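Local coordinates for L-serine ammonia-lyase (Rhizomucor miehei CAU432, PDB 5C3U), which belongs to the pyridoxal-phosphate dependent enzymes and holds a pyridoxal-5'-phosphate in a pocket of its single chain, at residues Ala150-Trp153 with Gln154-Thr158; Ser300-Pro303 with Ala304-Val307. All coordinates share one frame; numbering follows the deposited sequence.

Interaction 1: residues Ala150-Trp153 with Gln154-Thr158; sequences ALIW and QGHST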
ATOM      1  N   ALA A 150     -13.893  -0.061   7.103  1.00 25.16           N
ATOM      2  CA  ALA A 150     -14.613  -0.873   6.139  1.00 25.44           C
ATOM      3  C   ALA A 150     -14.644  -0.243   4.753  1.00 25.55           C
ATOM      4  O   ALA A 150     -14.614  -0.958   3.765  1.00 23.99           O
ATOM      5  CB  ALA A 150     -16.026  -1.181   6.618  1.00 28.35           C
ATOM      6  N   LEU A 151     -14.746   1.081   4.682  1.00 25.66           N
ATOM      7  CA  LEU A 151     -14.792   1.740   3.366  1.00 25.50           C
ATOM      8  C   LEU A 151     -13.488   1.615   2.596  1.00 24.35           C
ATOM      9  O   LEU A 151     -13.492   1.525   1.360  1.00 25.94           O
ATOM     10  CB  LEU A 151     -15.162   3.225   3.496  1.00 25.82           C
ATOM     11  CG  LEU A 151     -16.657   3.440   3.775  1.00 26.26           C
ATOM     12  CD1 LEU A 151     -16.927   4.863   4.242  1.00 28.97           C
ATOM     13  CD2 LEU A 151     -17.494   3.081   2.546  1.00 30.44           C
ATOM     14  N   ILE A 152     -12.382   1.684   3.327  1.00 22.48           N
ATOM     15  CA  ILE A 152     -11.045   1.524   2.739  1.00 22.27           C
ATOM     16  C   ILE A 152     -10.909   0.105   2.172  1.00 22.84           C
ATOM     17  O   ILE A 152     -10.458  -0.085   1.046  1.00 22.28           O
ATOM     18  CB  ILE A 152      -9.949   1.847   3.776  1.00 22.47           C
ATOM     19  CG1 ILE A 152     -10.061   3.319   4.222  1.00 21.87           C
ATOM     20  CG2 ILE A 152      -8.561   1.573   3.208  1.00 21.05           C
ATOM     21  CD1 ILE A 152      -9.060   3.733   5.266  1.00 24.73           C
ATOM     22  N   TRP A 153     -11.307  -0.915   2.933  1.00 22.66           N
ATOM     23  CA  TRP A 153     -11.232  -2.270   2.383  1.00 23.09           C
ATOM     24  C   TRP A 153     -12.061  -2.446   1.139  1.00 23.28           C
ATOM     25  O   TRP A 153     -11.627  -3.082   0.185  1.00 21.52           O
ATOM     26  CB  TRP A 153     -11.633  -3.323   3.411  1.00 23.22           C
ATOM     27  CG  TRP A 153     -11.082  -3.031   4.780  1.00 24.10           C
ATOM     28  CD1 TRP A 153      -9.864  -2.431   5.104  1.00 24.44           C
ATOM     29  CD2 TRP A 153     -11.721  -3.328   6.069  1.00 25.91           C
ATOM     30  NE1 TRP A 153      -9.710  -2.338   6.470  1.00 25.61           N
ATOM     31  CE2 TRP A 153     -10.798  -2.850   7.107  1.00 25.92           C
ATOM     32  CE3 TRP A 153     -12.934  -3.924   6.456  1.00 26.56           C
ATOM     33  CZ2 TRP A 153     -11.088  -2.966   8.464  1.00 26.87           C
ATOM     34  CZ3 TRP A 153     -13.211  -4.023   7.823  1.00 26.11           C
ATOM     35  CH2 TRP A 153     -12.308  -3.562   8.802  1.00 26.10           C
ATOM     36  N   GLN A 154     -13.273  -1.903   1.161  1.00 23.87           N
ATOM     37  CA  GLN A 154     -14.170  -1.965   0.015  1.00 26.26           C
ATOM     38  C   GLN A 154     -13.543  -1.310  -1.219  1.00 26.50           C
ATOM     39  O   GLN A 154     -13.574  -1.878  -2.335  1.00 25.42           O
ATOM     40  CB  GLN A 154     -15.480  -1.267   0.383  1.00 29.50           C
ATOM     41  CG  GLN A 154     -16.602  -1.450  -0.614  1.00 37.06           C
ATOM     42  CD  GLN A 154     -17.631  -0.346  -0.489  1.00 43.77           C
ATOM     43  OE1 GLN A 154     -18.654  -0.517   0.168  1.00 51.10           O
ATOM     44  NE2 GLN A 154     -17.350   0.809  -1.093  1.00 47.74           N
ATOM     45  N   GLY A 155     -12.962  -0.136  -1.002  1.00 23.25           N
ATOM     46  CA  GLY A 155     -12.260   0.607  -2.049  1.00 23.31           C
ATOM     47  C   GLY A 155     -11.114  -0.204  -2.636  1.00 23.74           C
ATOM     48  O   GLY A 155     -11.008  -0.368  -3.861  1.00 23.76           O
ATOM     49  N   HIS A 156     -10.272  -0.748  -1.758  1.00 24.06           N
ATOM     50  CA  HIS A 156      -9.145  -1.558  -2.204  1.00 22.83           C
ATOM     51  C   HIS A 156      -9.577  -2.797  -2.935  1.00 23.59           C
ATOM     52  O   HIS A 156      -8.865  -3.264  -3.813  1.00 23.88           O
ATOM     53  CB  HIS A 156      -8.234  -1.934  -1.053  1.00 21.90           C
ATOM     54  CG  HIS A 156      -7.344  -0.797  -0.545  1.00 22.21           C
ATOM     55  ND1 HIS A 156      -6.783   0.142  -1.369  1.00 21.57           N
ATOM     56  CD2 HIS A 156      -6.896  -0.513   0.732  1.00 21.74           C
ATOM     57  CE1 HIS A 156      -6.040   0.985  -0.629  1.00 22.69           C
ATOM     58  NE2 HIS A 156      -6.080   0.564   0.654  1.00 21.78           N
ATOM     59  N   SER A 157     -10.743  -3.359  -2.586  1.00 24.24           N
ATOM     60  CA  SER A 157     -11.182  -4.622  -3.186  1.00 26.15           C
ATOM     61  C   SER A 157     -11.416  -4.490  -4.696  1.00 26.07           C
ATOM     62  O   SER A 157     -11.389  -5.491  -5.415  1.00 27.99           O
ATOM     63  CB  SER A 157     -12.424  -5.159  -2.464  1.00 27.49           C
ATOM     64  OG  SER A 157     -13.564  -4.441  -2.865  1.00 28.76           O
ATOM     65  N   THR A 158     -11.580  -3.251  -5.177  1.00 24.79           N
ATOM     66  CA  THR A 158     -11.731  -3.002  -6.604  1.00 26.48           C
ATOM     67  C   THR A 158     -10.521  -3.521  -7.402  1.00 26.52           C
ATOM     68  O   THR A 158     -10.646  -3.854  -8.587  1.00 28.96           O
ATOM     69  CB  THR A 158     -11.999  -1.511  -6.930  1.00 25.80           C
ATOM     70  OG1 THR A 158     -10.887  -0.704  -6.516  1.00 26.30           O
ATOM     71  CG2 THR A 158     -13.281  -1.006  -6.256  1.00 28.21           C
TER
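On the buried side of helix 150-166, Ile152 and His156 run side by side and point the same way. Ile152 CG2 is anti to its own N and rests 3.6 Å from His156 CD2, and His156 N meets Ile152 O at 2.9 Å, almost straight at 170°. Ile56 packs on Ile152, and Arg54 and Val51 on His156.

Gln154 and Trp153 contribute more buried surface than any other residues. Gln154 N reaches back to Ala150 O at 3.1 Å in a fairly straight bond, and its CB lies 3.5 Å from the same Ala150 O. From there the side chain runs outward: CG is anti to the backbone N (chi1 -170°) and the chain stays extended beyond it. The amide therefore ends beside Leu151, with Gln154 NE2 4.3 Å from Leu151 CD2, a loose approach on the exposed side of the helix.

The Trp153 indole folds back instead, placing one face over Ala150 N toward the ring's rim. NE1 is hydrogen-bonded to Ser147 O, a bond that, with the packing of Asn186 and Met190 of helix 183-194, restrains the ring.

The i to i+4 bonds donated by Gln154, Gly155 and His156 are those of a regular alpha-helix. Regularity does not extend past them: Ser157 N meets Trp153 O at 2.9 Å but bent to 136°, with a weak second bond to Gln154 O, and Thr158 N bonds to Gly155 O, three residues back. This first part of the helix brings the His156 side chain to about 4 Å from the bound pyridoxal-5'-phosphate.

Interaction 2: residues Ser300-Pro303 with Ala304-Val307; sequences SLSP and AKDV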
ATOM      1  N   SER A 300       5.770 -25.217  -6.441  1.00 45.16           N
ATOM      2  CA  SER A 300       5.050 -25.736  -7.609  1.00 48.26           C
ATOM      3  C   SER A 300       5.075 -24.828  -8.838  1.00 48.87           C
ATOM      4  O   SER A 300       4.633 -25.242  -9.916  1.00 51.14           O
ATOM      5  CB  SER A 300       3.585 -26.020  -7.262  1.00 52.01           C
ATOM      6  OG  SER A 300       3.469 -27.064  -6.314  1.00 59.51           O
ATOM      7  N   LEU A 301       5.557 -23.595  -8.685  1.00 46.26           N
ATOM      8  CA  LEU A 301       5.542 -22.635  -9.797  1.00 44.34           C
ATOM      9  C   LEU A 301       6.140 -23.223 -11.079  1.00 46.29           C
ATOM     10  O   LEU A 301       7.158 -23.924 -11.039  1.00 45.26           O
ATOM     11  CB  LEU A 301       6.255 -21.336  -9.421  1.00 43.19           C
ATOM     12  CG  LEU A 301       5.568 -20.412  -8.406  1.00 42.75           C
ATOM     13  CD1 LEU A 301       6.420 -19.164  -8.195  1.00 42.22           C
ATOM     14  CD2 LEU A 301       4.150 -20.038  -8.835  1.00 41.86           C
ATOM     15  N   SER A 302       5.478 -22.946 -12.200  1.00 45.06           N
ATOM     16  CA  SER A 302       5.912 -23.414 -13.516  1.00 45.12           C
ATOM     17  C   SER A 302       5.525 -22.373 -14.578  1.00 46.06           C
ATOM     18  O   SER A 302       4.739 -21.474 -14.285  1.00 44.72           O
ATOM     19  CB  SER A 302       5.274 -24.768 -13.820  1.00 46.78           C
ATOM     20  OG  SER A 302       3.939 -24.610 -14.268  1.00 45.83           O
ATOM     21  N   PRO A 303       6.071 -22.483 -15.813  1.00 47.45           N
ATOM     22  CA  PRO A 303       5.724 -21.518 -16.868  1.00 46.41           C
ATOM     23  C   PRO A 303       4.245 -21.553 -17.247  1.00 45.88           C
ATOM     24  O   PRO A 303       3.780 -20.686 -17.977  1.00 49.67           O
ATOM     25  CB  PRO A 303       6.595 -21.968 -18.054  1.00 48.15           C
ATOM     26  CG  PRO A 303       7.756 -22.654 -17.421  1.00 47.38           C
ATOM     27  CD  PRO A 303       7.145 -23.396 -16.260  1.00 48.32           C
ATOM     28  N   ALA A 304       3.516 -22.537 -16.730  1.00 44.59           N
ATOM     29  CA  ALA A 304       2.068 -22.635 -16.918  1.00 46.77           C
ATOM     30  C   ALA A 304       1.292 -21.841 -15.859  1.00 47.10           C
ATOM     31  O   ALA A 304       0.060 -21.790 -15.890  1.00 49.88           O
ATOM     32  CB  ALA A 304       1.642 -24.097 -16.885  1.00 47.74           C
ATOM     33  N   LYS A 305       2.009 -21.224 -14.923  1.00 45.37           N
ATOM     34  CA  LYS A 305       1.361 -20.537 -13.802  1.00 44.27           C
ATOM     35  C   LYS A 305       1.682 -19.048 -13.763  1.00 43.64           C
ATOM     36  O   LYS A 305       2.687 -18.611 -14.330  1.00 43.36           O
ATOM     37  CB  LYS A 305       1.716 -21.216 -12.481  1.00 46.23           C
ATOM     38  CG  LYS A 305       1.050 -22.576 -12.329  1.00 45.62           C
ATOM     39  CD  LYS A 305       1.567 -23.332 -11.123  1.00 47.96           C
ATOM     40  CE  LYS A 305       0.733 -24.580 -10.878  1.00 48.86           C
ATOM     41  NZ  LYS A 305       1.402 -25.504  -9.918  1.00 51.18           N
ATOM     42  N   ASP A 306       0.807 -18.288 -13.102  1.00 43.15           N
ATOM     43  CA  ASP A 306       0.883 -16.824 -13.055  1.00 40.88           C
ATOM     44  C   ASP A 306       1.078 -16.347 -11.611  1.00 36.72           C
ATOM     45  O   ASP A 306       0.443 -16.877 -10.694  1.00 35.69           O
ATOM     46  CB  ASP A 306      -0.419 -16.213 -13.594  1.00 45.59           C
ATOM     47  CG  ASP A 306      -0.663 -16.499 -15.088  1.00 52.61           C
ATOM     48  OD1 ASP A 306      -1.839 -16.440 -15.517  1.00 55.37           O
ATOM     49  OD2 ASP A 306       0.298 -16.764 -15.844  1.00 53.16           O
ATOM     50  N   VAL A 307       1.980 -15.380 -11.414  1.00 32.63           N
ATOM     51  CA  VAL A 307       2.058 -14.677 -10.132  0.50 31.29           C
ATOM     52  C   VAL A 307       1.835 -13.195 -10.389  1.00 28.56           C
ATOM     53  O   VAL A 307       2.320 -12.640 -11.380  1.00 26.79           O
ATOM     54  CB  VAL A 307       3.372 -14.943  -9.350  0.50 32.29           C
ATOM     55  CG1 VAL A 307       4.589 -14.420 -10.095  0.50 32.40           C
ATOM     56  CG2 VAL A 307       3.302 -14.333  -7.952  0.50 32.72           C
TER
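Lys305 reaches back alongside Ser302 and Leu301 until its ammonium group meets the Ser300 carbonyl. Its CG stands beside the backbone N (chi1 -71°), which directs the chain toward the preceding residues, and the chain stays extended from CG to NZ, which brings NZ to Ser300 O. On the way Lys305 CB passes 3.5 Å from Ser302 O, Lys305 CD lies 4.2 Å from Leu301 CA, and Lys305 NZ arrives 3.2 Å from Ser300 O. The ammonium approaches from above the carbonyl plane, 61° out of it, rather than along a lone pair; with Ser300 CB only 3.5 Å from Lys305 NZ, the lysine tip also packs against the serine's methylene. Both Ser300 and Lys305 touch a crystal neighbour, so lattice packing may influence how these side chains lie.

Ser302 shapes the reversal between them. Its OG sits between its own backbone N and carbonyl carbon (chi1 80°), the position from which it can accept Ala304 N at 3.2 Å. That bond from the side chain of one residue to the N-H two places on defines an ST turn. The same OG also touches Ala304 CB. Superposed on it is a type I beta turn from Ser302 to Lys305, closed by Lys305 N donating to Ser302 O at 2.8 Å, again from above the carbonyl plane. Pro303 and Ala304 occupy the turn's corners on the exposed side.

Leu301 turns its side chain inward against Cys36 and Ala173, and its O is held by Arg295 of helix 293-297. Beyond the turn the chain enters strand 306-311, flanked by strands 37-42 and 174-178: backbone hydrogen bonds join Lys305 to Asn37, Val307 to Asn37 and Phe39, and, on the other side, Asp306 to Ala173.

Interaction 1 comes first along the chain and closes before interaction 2 opens; their centres are 28 Å apart and their nearest atoms about 16 Å, so neither touches the other. Interaction 1 lies at the start of helix 150-166, beside the cofactor, its centre about 12 Å from the centre of the chain. Interaction 2 lies at the periphery, its centre about 25 Å from the centre of the chain, where the loop after helix 293-297 feeds strand 306-311. The fold connects them indirectly: helix 150-166 is followed by strand 174-178, which runs parallel to and next to strand 306-311 in the six-stranded mixed sheet. One contact thus belongs to the pocket surroundings, the other to the surface loop leading into an inner strand.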